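Local coordinates for EmGH1 (Erythrobacter marinus, PDB 5Z87), which probably hydrolyses beta-glucosidic bonds, as expected for a beta-glucosidase of glycoside hydrolase family 3, at residues A[99-104]-A[170-175]; A[139-144]-A[166-171]. All coordinates share one frame; numbering follows the deposited sequence.

Contact 1 of 2, residues A[99-104]-A[170-175]; sequences AGPEDN and RSRGSQ
Arg172 and Asn104 join the start of helix 101-116 to the turn after helix 155-171 in the TIM-barrel-like N-terminal domain, and they illustrate how one arginine can tie a helix end to a helix start. Asn104 OD1 receives two donors of the same guanidinium. Arg172 NE reaches Asn104 OD1 at 2.8 Å, with an N-H...O angle of 153°. The second donor, Arg172 NH2, bonds only weakly to Asn104 OD1, at 3.1 Å. The oxygen sits at the guanidinium edge, close to its plane, while the amide stands almost upright on that plane (83°). From Asn104 OD1's own side, the Arg172 NE donor is tilted from the carbonyl plane. Pro101, with Gly100 C beside it, covers one face of the guanidinium: its CA lies 3.5 Å above the plane of Arg172, over the centre, and Pro101 CG touches Arg172 NH1 at 3.4 Å. Ala99 O lies near Arg172 NH2 at the edge, but the angle is poor for a bond. The long chain of Arg172 runs straight at first and then bends at chi3 (71°), which turns the guanidinium over Pro101 and beside Asn104. With an alanine at this position, Asn104 OD1 would probably lose both of these donors, Pro101 CA and CG the flat group they pack on, and Asp138 O the bond it takes from Arg172 NH1. Helix 393-399 packs over the same region, with Ala396 touching both Pro101 and Arg172. Behind the contact, Gly100 is the N-cap residue of helix 101-116, and helix 155-171 finishes in a Schellman motif with Gly173, at positive phi, as the C-prime residue. This turn places Arg172 before the chain enters strand 176-177, and within it Gly173 N bonds to Arg170 O at 3.0 Å.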
ATOM      1  N   ALA A  99      11.845  16.183  36.607  1.00 41.35           N
ATOM      2  CA  ALA A  99      13.021  16.474  37.413  1.00 34.74           C
ATOM      3  C   ALA A  99      14.260  16.676  36.550  1.00 34.78           C
ATOM      4  O   ALA A  99      14.442  16.003  35.530  1.00 32.48           O
ATOM      5  CB  ALA A  99      13.273  15.352  38.421  1.00 25.39           C
ATOM      6  N   GLY A 100      15.126  17.604  36.992  1.00 32.89           N
ATOM      7  CA  GLY A 100      16.424  17.775  36.402  1.00 24.54           C
ATOM      8  C   GLY A 100      17.362  16.636  36.756  1.00 26.44           C
ATOM      9  O   GLY A 100      17.017  15.725  37.521  1.00 26.19           O
ATOM     10  N   PRO A 101      18.580  16.695  36.209  1.00 27.72           N
ATOM     11  CA  PRO A 101      19.512  15.556  36.355  1.00 26.69           C
ATOM     12  C   PRO A 101      19.787  15.130  37.797  1.00 30.00           C
ATOM     13  O   PRO A 101      19.666  13.938  38.108  1.00 29.56           O
ATOM     14  CB  PRO A 101      20.782  16.065  35.658  1.00 26.37           C
ATOM     15  CG  PRO A 101      20.323  17.148  34.760  1.00 27.67           C
ATOM     16  CD  PRO A 101      19.144  17.788  35.399  1.00 26.67           C
ATOM     17  N   GLU A 102      20.173  16.052  38.688  1.00 33.83           N
ATOM     18  CA  GLU A 102      20.502  15.629  40.051  1.00 33.71           C
ATOM     19  C   GLU A 102      19.268  15.129  40.786  1.00 26.15           C
ATOM     20  O   GLU A 102      19.323  14.094  41.458  1.00 23.44           O
ATOM     21  CB  GLU A 102      21.153  16.762  40.847  1.00 32.05           C
ATOM     22  CG  GLU A 102      22.446  17.277  40.269  1.00 35.34           C
ATOM     23  CD  GLU A 102      22.222  18.476  39.357  1.00 52.14           C
ATOM     24  OE1 GLU A 102      21.215  18.480  38.596  1.00 46.75           O
ATOM     25  OE2 GLU A 102      23.049  19.418  39.413  1.00 58.21           O
ATOM     26  N   ASP A 103      18.150  15.852  40.675  1.00 24.47           N
ATOM     27  CA  ASP A 103      16.909  15.402  41.304  1.00 25.41           C
ATOM     28  C   ASP A 103      16.419  14.096  40.693  1.00 26.65           C
ATOM     29  O   ASP A 103      15.847  13.252  41.392  1.00 33.64           O
ATOM     30  CB  ASP A 103      15.833  16.478  41.184  1.00 33.46           C
ATOM     31  CG  ASP A 103      16.247  17.785  41.828  1.00 38.24           C
ATOM     32  OD1 ASP A 103      17.106  17.756  42.736  1.00 40.21           O
ATOM     33  OD2 ASP A 103      15.719  18.841  41.426  1.00 49.75           O
ATOM     34  N   ASN A 104      16.609  13.925  39.385  1.00 31.16           N
ATOM     35  CA  ASN A 104      16.279  12.670  38.719  1.00 29.23           C
ATOM     36  C   ASN A 104      17.025  11.523  39.382  1.00 21.33           C
ATOM     37  O   ASN A 104      16.421  10.565  39.873  1.00 27.56           O
ATOM     38  CB  ASN A 104      16.638  12.801  37.226  1.00 26.03           C
ATOM     39  CG  ASN A 104      16.090  11.688  36.336  1.00 29.16           C
ATOM     40  OD1 ASN A 104      16.107  11.838  35.114  1.00 28.56           O
ATOM     41  ND2 ASN A 104      15.648  10.571  36.916  1.00 23.39           N
ATOM     42  N   ARG A 170      22.429   6.771  32.308  1.00 22.99           N
ATOM     43  CA  ARG A 170      22.865   5.909  33.402  1.00 25.84           C
ATOM     44  C   ARG A 170      23.180   6.727  34.654  1.00 29.33           C
ATOM     45  O   ARG A 170      22.823   6.332  35.771  1.00 25.90           O
ATOM     46  CB  ARG A 170      24.072   5.080  32.952  1.00 21.48           C
ATOM     47  CG  ARG A 170      24.436   3.920  33.876  1.00 23.42           C
ATOM     48  CD  ARG A 170      23.278   2.934  34.013  1.00 36.68           C
ATOM     49  NE  ARG A 170      23.445   2.008  35.132  1.00 31.08           N
ATOM     50  CZ  ARG A 170      23.912   0.769  35.011  1.00 32.22           C
ATOM     51  NH1 ARG A 170      24.040  -0.012  36.080  1.00 34.51           N
ATOM     52  NH2 ARG A 170      24.259   0.308  33.819  1.00 28.61           N
ATOM     53  N   SER A 171      23.808   7.890  34.488  1.00 23.45           N
ATOM     54  CA  SER A 171      24.080   8.748  35.636  1.00 31.99           C
ATOM     55  C   SER A 171      22.802   9.215  36.319  1.00 26.66           C
ATOM     56  O   SER A 171      22.828   9.536  37.512  1.00 27.92           O
ATOM     57  CB  SER A 171      24.920   9.958  35.207  1.00 23.37           C
ATOM     58  OG  SER A 171      24.125  10.873  34.472  1.00 28.58           O
ATOM     59  N   ARG A 172      21.685   9.259  35.600  1.00 27.55           N
ATOM     60  CA  ARG A 172      20.403   9.655  36.178  1.00 26.69           C
ATOM     61  C   ARG A 172      19.571   8.458  36.637  1.00 23.58           C
ATOM     62  O   ARG A 172      18.406   8.627  37.007  1.00 26.42           O
ATOM     63  CB  ARG A 172      19.608  10.508  35.178  1.00 27.19           C
ATOM     64  CG  ARG A 172      20.274  11.857  34.858  1.00 33.22           C
ATOM     65  CD  ARG A 172      19.637  12.575  33.660  1.00 20.31           C
ATOM     66  NE  ARG A 172      18.309  13.081  33.988  1.00 24.21           N
ATOM     67  CZ  ARG A 172      17.815  14.233  33.547  1.00 24.63           C
ATOM     68  NH1 ARG A 172      18.537  15.008  32.737  1.00 25.58           N
ATOM     69  NH2 ARG A 172      16.600  14.611  33.919  1.00 23.67           N
ATOM     70  N   GLY A 173      20.137   7.257  36.627  1.00 22.63           N
ATOM     71  CA  GLY A 173      19.457   6.112  37.185  1.00 26.03           C
ATOM     72  C   GLY A 173      18.772   5.209  36.188  1.00 25.19           C
ATOM     73  O   GLY A 173      18.188   4.201  36.595  1.00 29.37           O
ATOM     74  N   SER A 174      18.823   5.523  34.904  1.00 24.47           N
ATOM     75  CA  SER A 174      18.216   4.667  33.893  1.00 27.92           C
ATOM     76  C   SER A 174      19.257   3.702  33.345  1.00 22.52           C
ATOM     77  O   SER A 174      20.319   4.129  32.892  1.00 27.91           O
ATOM     78  CB  SER A 174      17.632   5.514  32.761  1.00 30.60           C
ATOM     79  OG  SER A 174      17.201   4.708  31.679  1.00 30.54           O
ATOM     80  N   GLN A 175      18.957   2.405  33.375  1.00 22.80           N
ATOM     81  CA  GLN A 175      19.878   1.425  32.810  1.00 25.66           C
ATOM     82  C   GLN A 175      19.268   0.685  31.621  1.00 22.06           C
ATOM     83  O   GLN A 175      19.831  -0.322  31.173  1.00 24.43           O
ATOM     84  CB  GLN A 175      20.315   0.413  33.871  1.00 31.41           C
ATOM     85  CG  GLN A 175      20.228   0.937  35.300  1.00 29.69           C
ATOM     86  CD  GLN A 175      18.842   0.677  35.887  1.00 32.55           C
ATOM     87  OE1 GLN A 175      17.854   0.626  35.150  1.00 29.14           O
ATOM     88  NE2 GLN A 175      18.765   0.490  37.204  1.00 32.22           N
TER

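Contact 2 of 2, residues A[139-144]-A[166-171]; sequences GATQFP and AKEARS
Ala140 and Glu168, with CA atoms 7.1 Å apart, are the nearest pair of CA atoms between an irregular loop and a helix of the TIM-barrel-like domain. Residues 139-144 follow strand 126-129 and lead towards helix 146-150; residues 166-171 belong to the last part of helix 155-171, within the crossover from strand 126-129 to strand 176-177. A single carboxylate bridges the distance, an example of a helix side chain receiving a backbone N-H and a hydroxyl from one loop residue. Glu168 stretches out beyond CG (chi2 -163°) and presents both oxygens to Thr141. Thr141 N donates to Glu168 OE1 at 3.1 Å in a nearly straight bond (163°) on the syn lone pair of Glu168 OE1, the side facing the other oxygen. Thr141 OG1 donates to Glu168 OE2; the modelled separation of 2.5 Å is very short and its exact value doubtful. This two-point grip depends on the hydroxyl lying beside the residue's own backbone N (chi1 -41°), which gives both donors access to one carboxylate. Ala140 CB packs against Glu168 OE1 at 3.4 Å. His405 ND1, on helix 403-416, also bonds to Glu168 OE2 and is likely to steady the carboxylate; Arg401 N makes a weak bond to Thr141 OG1, adding a second partner to that hydroxyl. The methyl branch of Thr141 turns elsewhere, with CG2 3.8 Å above one face of the Phe143 ring, near its rim. A water completes the bridge by donating to Thr141 O at 2.8 Å and to Glu168 OE1 at 3.1 Å.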
ATOM      1  N   GLY A 139      16.470  18.810  30.967  1.00 25.04           N
ATOM      2  CA  GLY A 139      17.858  19.216  30.981  1.00 27.09           C
ATOM      3  C   GLY A 139      18.840  18.320  30.261  1.00 26.27           C
ATOM      4  O   GLY A 139      20.039  18.585  30.335  1.00 27.05           O
ATOM      5  N   ALA A 140      18.393  17.279  29.556  1.00 25.58           N
ATOM      6  CA  ALA A 140      19.322  16.427  28.812  1.00 21.09           C
ATOM      7  C   ALA A 140      19.596  16.988  27.413  1.00 23.19           C
ATOM      8  O   ALA A 140      18.780  17.720  26.846  1.00 20.40           O
ATOM      9  CB  ALA A 140      18.779  15.001  28.701  1.00 24.13           C
ATOM     10  N   THR A 141      20.767  16.635  26.866  1.00 18.30           N
ATOM     11  CA  THR A 141      21.187  17.079  25.537  1.00 25.62           C
ATOM     12  C   THR A 141      20.281  16.503  24.448  1.00 27.05           C
ATOM     13  O   THR A 141      20.123  15.283  24.340  1.00 26.57           O
ATOM     14  CB  THR A 141      22.629  16.666  25.272  1.00 23.26           C
ATOM     15  OG1 THR A 141      23.409  16.866  26.453  1.00 28.67           O
ATOM     16  CG2 THR A 141      23.223  17.481  24.118  1.00 25.13           C
ATOM     17  N   GLN A 142      19.719  17.384  23.619  1.00 27.21           N
ATOM     18  CA  GLN A 142      18.800  17.007  22.544  1.00 24.44           C
ATOM     19  C   GLN A 142      19.537  17.039  21.210  1.00 27.65           C
ATOM     20  O   GLN A 142      19.721  18.104  20.614  1.00 28.28           O
ATOM     21  CB  GLN A 142      17.596  17.939  22.528  1.00 25.29           C
ATOM     22  CG  GLN A 142      16.718  17.756  23.738  1.00 27.32           C
ATOM     23  CD  GLN A 142      16.444  16.287  24.012  1.00 31.18           C
ATOM     24  OE1 GLN A 142      15.666  15.654  23.300  1.00 28.79           O
ATOM     25  NE2 GLN A 142      17.080  15.739  25.051  1.00 29.83           N
ATOM     26  N   PHE A 143      19.953  15.872  20.741  1.00 24.09           N
ATOM     27  CA  PHE A 143      20.627  15.759  19.459  1.00 24.92           C
ATOM     28  C   PHE A 143      19.627  15.907  18.306  1.00 21.43           C
ATOM     29  O   PHE A 143      18.410  16.002  18.516  1.00 19.23           O
ATOM     30  CB  PHE A 143      21.381  14.437  19.440  1.00 23.18           C
ATOM     31  CG  PHE A 143      22.453  14.357  20.482  1.00 21.34           C
ATOM     32  CD1 PHE A 143      23.708  14.907  20.246  1.00 24.39           C
ATOM     33  CD2 PHE A 143      22.206  13.756  21.712  1.00 23.99           C
ATOM     34  CE1 PHE A 143      24.710  14.846  21.217  1.00 23.88           C
ATOM     35  CE2 PHE A 143      23.202  13.684  22.686  1.00 23.04           C
ATOM     36  CZ  PHE A 143      24.452  14.227  22.441  1.00 19.64           C
ATOM     37  N   PRO A 144      20.101  15.993  17.054  1.00 21.05           N
ATOM     38  CA  PRO A 144      19.146  16.030  15.939  1.00 22.20           C
ATOM     39  C   PRO A 144      18.298  14.763  15.946  1.00 23.35           C
ATOM     40  O   PRO A 144      18.737  13.699  16.386  1.00 22.57           O
ATOM     41  CB  PRO A 144      20.040  16.108  14.695  1.00 24.28           C
ATOM     42  CG  PRO A 144      21.341  16.656  15.184  1.00 22.75           C
ATOM     43  CD  PRO A 144      21.492  16.117  16.577  1.00 28.90           C
ATOM     44  N   ALA A 166      23.938   7.622  26.564  1.00 19.16           N
ATOM     45  CA  ALA A 166      23.955   6.581  27.585  1.00 29.16           C
ATOM     46  C   ALA A 166      24.528   7.107  28.906  1.00 33.09           C
ATOM     47  O   ALA A 166      23.984   6.826  29.985  1.00 28.63           O
ATOM     48  CB  ALA A 166      24.747   5.372  27.082  1.00 17.63           C
ATOM     49  N   LYS A 167      25.621   7.879  28.836  1.00 22.32           N
ATOM     50  CA  LYS A 167      26.202   8.493  30.029  1.00 19.93           C
ATOM     51  C   LYS A 167      25.161   9.287  30.789  1.00 23.71           C
ATOM     52  O   LYS A 167      25.023   9.147  32.008  1.00 26.65           O
ATOM     53  CB  LYS A 167      27.361   9.416  29.646  1.00 24.94           C
ATOM     54  CG  LYS A 167      28.653   8.735  29.313  1.00 31.82           C
ATOM     55  CD  LYS A 167      29.682   9.774  28.860  1.00 28.80           C
ATOM     56  CE  LYS A 167      30.944   9.099  28.355  1.00 35.68           C
ATOM     57  NZ  LYS A 167      31.864  10.070  27.705  1.00 45.10           N
ATOM     58  N   GLU A 168      24.431  10.149  30.074  1.00 23.07           N
ATOM     59  CA  GLU A 168      23.439  10.993  30.721  1.00 25.61           C
ATOM     60  C   GLU A 168      22.326  10.151  31.332  1.00 30.57           C
ATOM     61  O   GLU A 168      21.825  10.463  32.419  1.00 29.12           O
ATOM     62  CB  GLU A 168      22.877  12.017  29.719  1.00 28.16           C
ATOM     63  CG  GLU A 168      23.936  12.950  29.112  1.00 26.18           C
ATOM     64  CD  GLU A 168      23.370  14.208  28.438  1.00 27.07           C
ATOM     65  OE1 GLU A 168      22.151  14.500  28.549  1.00 26.32           O
ATOM     66  OE2 GLU A 168      24.172  14.917  27.786  1.00 29.12           O
ATOM     67  N   ALA A 169      21.940   9.066  30.658  1.00 28.08           N
ATOM     68  CA  ALA A 169      20.846   8.240  31.157  1.00 27.06           C
ATOM     69  C   ALA A 169      21.278   7.440  32.387  1.00 25.46           C
ATOM     70  O   ALA A 169      20.579   7.424  33.405  1.00 20.47           O
ATOM     71  CB  ALA A 169      20.340   7.309  30.046  1.00 25.03           C
ATOM     72  N   ARG A 170      22.429   6.771  32.308  1.00 22.99           N
ATOM     73  CA  ARG A 170      22.865   5.909  33.402  1.00 25.84           C
ATOM     74  C   ARG A 170      23.180   6.727  34.654  1.00 29.33           C
ATOM     75  O   ARG A 170      22.823   6.332  35.771  1.00 25.90           O
ATOM     76  CB  ARG A 170      24.072   5.080  32.952  1.00 21.48           C
ATOM     77  CG  ARG A 170      24.436   3.920  33.876  1.00 23.42           C
ATOM     78  CD  ARG A 170      23.278   2.934  34.013  1.00 36.68           C
ATOM     79  NE  ARG A 170      23.445   2.008  35.132  1.00 31.08           N
ATOM     80  CZ  ARG A 170      23.912   0.769  35.011  1.00 32.22           C
ATOM     81  NH1 ARG A 170      24.040  -0.012  36.080  1.00 34.51           N
ATOM     82  NH2 ARG A 170      24.259   0.308  33.819  1.00 28.61           N
ATOM     83  N   SER A 171      23.808   7.890  34.488  1.00 23.45           N
ATOM     84  CA  SER A 171      24.080   8.748  35.636  1.00 31.99           C
ATOM     85  C   SER A 171      22.802   9.215  36.319  1.00 26.66           C
ATOM     86  O   SER A 171      22.828   9.536  37.512  1.00 27.92           O
ATOM     87  CB  SER A 171      24.920   9.958  35.207  1.00 23.37           C
ATOM     88  OG  SER A 171      24.125  10.873  34.472  1.00 28.58           O
TER
HETATM   89  O   HOH W   1      20.747  13.218  26.092  1.00 20.75           O

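Contacts 1 and 2 share helix 155-171 and lie with centres about 9 Å apart: contact 2 uses Glu168 on the helix body, contact 1 the turn that ends it. A probable hydrogen bond joins them, from Ser174 N to Ala169 O at 3.0 Å. Arg172 NH1 also lies 3.9 Å from Ala140 N, a packing contact and not a bond, so the loop 139-144 borders both. Neither contact reaches the pocket where dithiothreitol is bound. They nevertheless belong to the same barrel framework: the crossover that carries residues of both contacts joins strand 126-129, followed directly by the pocket residue Glu130, to strand 176-177, followed directly by Phe178, another residue lining that pocket.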